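Local coordinates for protein NEQ011 (Nanoarchaeum equitans Kin4-M, PDB 6GQ8) that probably reduces superoxide to hydrogen peroxide at a mononuclear iron centre, as a superoxide reductase of the neelaredoxin type, at residues 43-48 against 94-99. Residues are numbered along the deposited sequence; the frame is centred on the assembly and turned at random.
Sequences IQWVDL and ISYCTL. With FE (Fe (III) ion), chain E.
Trp45 CG sits between backbone N and carbonyl carbon (chi1 54°), whereas Tyr96 CG is anti to its backbone N (chi1 173°); these torsions bring one face of the indole against Tyr96 CB. The strands are antiparallel neighbours in the immunoglobulin-like beta-sandwich of the superoxide reductases, and a classic beta bulge interrupts them: Gln44 and Trp45 together face Tyr96, with Gln44 in near-helical backbone conformation. Gln44 N donates to Tyr96 O (2.9 Å), nearly along the C=O axis, while Tyr96 N reaches Trp45 O in a longer bond of 3.2 Å. Trp45 N is buried without a partner. Beyond the bulge the ladder tightens, with Asp47 N to Ile94 O at 2.7 Å and Ile94 N to Asp47 O at 2.8 Å.

Tyr96 CB presses on one indole face, 3.3 Å from Trp45 CE2, in a CH-pi contact over the pyrrole ring. The phenol ring runs 15° from parallel to the indole but is slid aside, so overlap is slight; Gln44 CB meets its edge. Trp45 NE1 and Tyr96 OH both bond to His59 of the second subunit. An alanine in place of Trp45 would probably uncover Tyr96 CB and weaken this subunit interface through loss of the NE1 bond.

On the sheet's other face Ile43 CD1 packs against Cys97 CB (3.8 Å). Cys97 SG, anti to its backbone N, binds the iron at 2.5 Å; His10, His35, His41 and His100 complete the site. Leu99 N also donates to Cys97 SG (3.5 Å), probably tempering the charge on the sulfur.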
loop_
_atom_site.group_PDB
_atom_site.type_symbol
_atom_site.label_atom_id
_atom_site.label_comp_id
_atom_site.label_asym_id
_atom_site.label_seq_id
_atom_site.Cartn_x
_atom_site.Cartn_y
_atom_site.Cartn_z
ATOM N N ILE A 43 8.209 -10.708 -7.459
ATOM C CA ILE A 43 8.243 -10.198 -6.095
ATOM C C ILE A 43 7.410 -8.923 -6.073
ATOM O O ILE A 43 7.735 -7.947 -6.757
ATOM C CB ILE A 43 9.682 -9.927 -5.632
ATOM C CG1 ILE A 43 10.559 -11.171 -5.813
ATOM C CG2 ILE A 43 9.688 -9.468 -4.177
ATOM C CD1 ILE A 43 10.120 -12.371 -5.007
ATOM N N GLN A 44 6.331 -8.935 -5.298
ATOM C CA GLN A 44 5.352 -7.857 -5.358
ATOM C C GLN A 44 5.651 -6.729 -4.379
ATOM O O GLN A 44 5.497 -5.555 -4.730
ATOM C CB GLN A 44 3.949 -8.412 -5.102
ATOM C CG GLN A 44 2.826 -7.504 -5.571
ATOM C CD GLN A 44 1.469 -8.186 -5.504
ATOM O OE1 GLN A 44 0.860 -8.276 -4.437
ATOM N NE2 GLN A 44 0.997 -8.684 -6.645
ATOM N N TRP A 45 6.072 -7.049 -3.157
ATOM C CA TRP A 45 6.262 -6.010 -2.154
ATOM C C TRP A 45 7.191 -6.505 -1.056
ATOM O O TRP A 45 7.463 -7.701 -0.931
ATOM C CB TRP A 45 4.922 -5.556 -1.562
ATOM C CG TRP A 45 4.062 -6.664 -1.015
ATOM C CD1 TRP A 45 3.018 -7.284 -1.650
ATOM C CD2 TRP A 45 4.161 -7.272 0.278
ATOM N NE1 TRP A 45 2.465 -8.236 -0.830
ATOM C CE2 TRP A 45 3.143 -8.245 0.361
ATOM C CE3 TRP A 45 5.000 -7.077 1.382
ATOM C CZ2 TRP A 45 2.954 -9.031 1.497
ATOM C CZ3 TRP A 45 4.811 -7.856 2.508
ATOM C CH2 TRP A 45 3.795 -8.823 2.556
ATOM N N VAL A 46 7.669 -5.555 -0.254
ATOM C CA VAL A 46 8.456 -5.841 0.939
ATOM C C VAL A 46 7.988 -4.918 2.059
ATOM O O VAL A 46 7.820 -3.713 1.850
ATOM C CB VAL A 46 9.969 -5.677 0.689
ATOM C CG1 VAL A 46 10.264 -4.348 0.016
ATOM C CG2 VAL A 46 10.741 -5.798 1.993
ATOM N N ASP A 47 7.746 -5.489 3.235
ATOM C CA ASP A 47 7.475 -4.721 4.444
ATOM C C ASP A 47 8.717 -4.727 5.323
ATOM O O ASP A 47 9.372 -5.761 5.477
ATOM C CB ASP A 47 6.292 -5.304 5.221
ATOM C CG ASP A 47 4.954 -4.794 4.725
ATOM O OD1 ASP A 47 4.893 -3.646 4.246
ATOM O OD2 ASP A 47 3.957 -5.544 4.827
ATOM N N LEU A 48 9.047 -3.567 5.890
ATOM C CA LEU A 48 10.204 -3.425 6.766
ATOM C C LEU A 48 9.734 -3.000 8.149
ATOM O O LEU A 48 9.058 -1.975 8.289
ATOM C CB LEU A 48 11.199 -2.408 6.207
ATOM C CG LEU A 48 12.423 -2.117 7.081
ATOM C CD1 LEU A 48 13.348 -3.325 7.154
ATOM C CD2 LEU A 48 13.168 -0.897 6.576
ATOM N N ILE A 94 9.911 -8.516 5.307
ATOM C CA ILE A 94 8.963 -9.520 4.844
ATOM C C ILE A 94 8.672 -9.223 3.385
ATOM O O ILE A 94 8.244 -8.113 3.048
ATOM C CB ILE A 94 7.670 -9.511 5.673
ATOM C CG1 ILE A 94 7.967 -9.850 7.137
ATOM C CG2 ILE A 94 6.647 -10.477 5.085
ATOM C CD1 ILE A 94 6.728 -9.945 8.004
ATOM N N SER A 95 8.905 -10.206 2.521
ATOM C CA SER A 95 8.688 -10.053 1.093
ATOM C C SER A 95 7.692 -11.099 0.615
ATOM O O SER A 95 7.553 -12.169 1.217
ATOM C CB SER A 95 10.000 -10.186 0.316
ATOM O OG SER A 95 10.565 -11.469 0.509
ATOM N N TYR A 96 7.004 -10.787 -0.481
ATOM C CA TYR A 96 5.945 -11.639 -1.003
ATOM C C TYR A 96 6.207 -11.958 -2.464
ATOM O O TYR A 96 6.428 -11.051 -3.273
ATOM C CB TYR A 96 4.572 -10.976 -0.860
ATOM C CG TYR A 96 3.450 -11.740 -1.536
ATOM C CD1 TYR A 96 2.989 -12.938 -1.012
ATOM C CD2 TYR A 96 2.845 -11.253 -2.684
ATOM C CE1 TYR A 96 1.958 -13.638 -1.619
ATOM C CE2 TYR A 96 1.816 -11.947 -3.300
ATOM C CZ TYR A 96 1.378 -13.140 -2.762
ATOM O OH TYR A 96 0.354 -13.836 -3.370
ATOM N N CYS A 97 6.188 -13.246 -2.792
ATOM C CA CYS A 97 6.240 -13.722 -4.164
ATOM C C CYS A 97 4.868 -14.260 -4.548
ATOM O O CYS A 97 4.215 -14.938 -3.748
ATOM C CB CYS A 97 7.302 -14.811 -4.335
ATOM S SG CYS A 97 7.227 -15.679 -5.915
ATOM N N THR A 98 4.424 -13.934 -5.763
ATOM C CA THR A 98 3.070 -14.280 -6.182
ATOM C C THR A 98 2.848 -15.781 -6.318
ATOM O O THR A 98 1.694 -16.206 -6.445
ATOM C CB THR A 98 2.731 -13.589 -7.503
ATOM O OG1 THR A 98 3.702 -13.944 -8.494
ATOM C CG2 THR A 98 2.719 -12.078 -7.323
ATOM N N LEU A 99 3.905 -16.591 -6.303
ATOM C CA LEU A 99 3.765 -18.036 -6.373
ATOM C C LEU A 99 4.279 -18.771 -5.147
ATOM O O LEU A 99 3.754 -19.838 -4.825
ATOM C CB LEU A 99 4.495 -18.590 -7.610
ATOM C CG LEU A 99 3.915 -18.259 -8.984
ATOM C CD1 LEU A 99 4.668 -19.012 -10.072
ATOM C CD2 LEU A 99 2.433 -18.588 -9.038
HETATM FE FE FE E . 9.068 -17.184 -6.598
#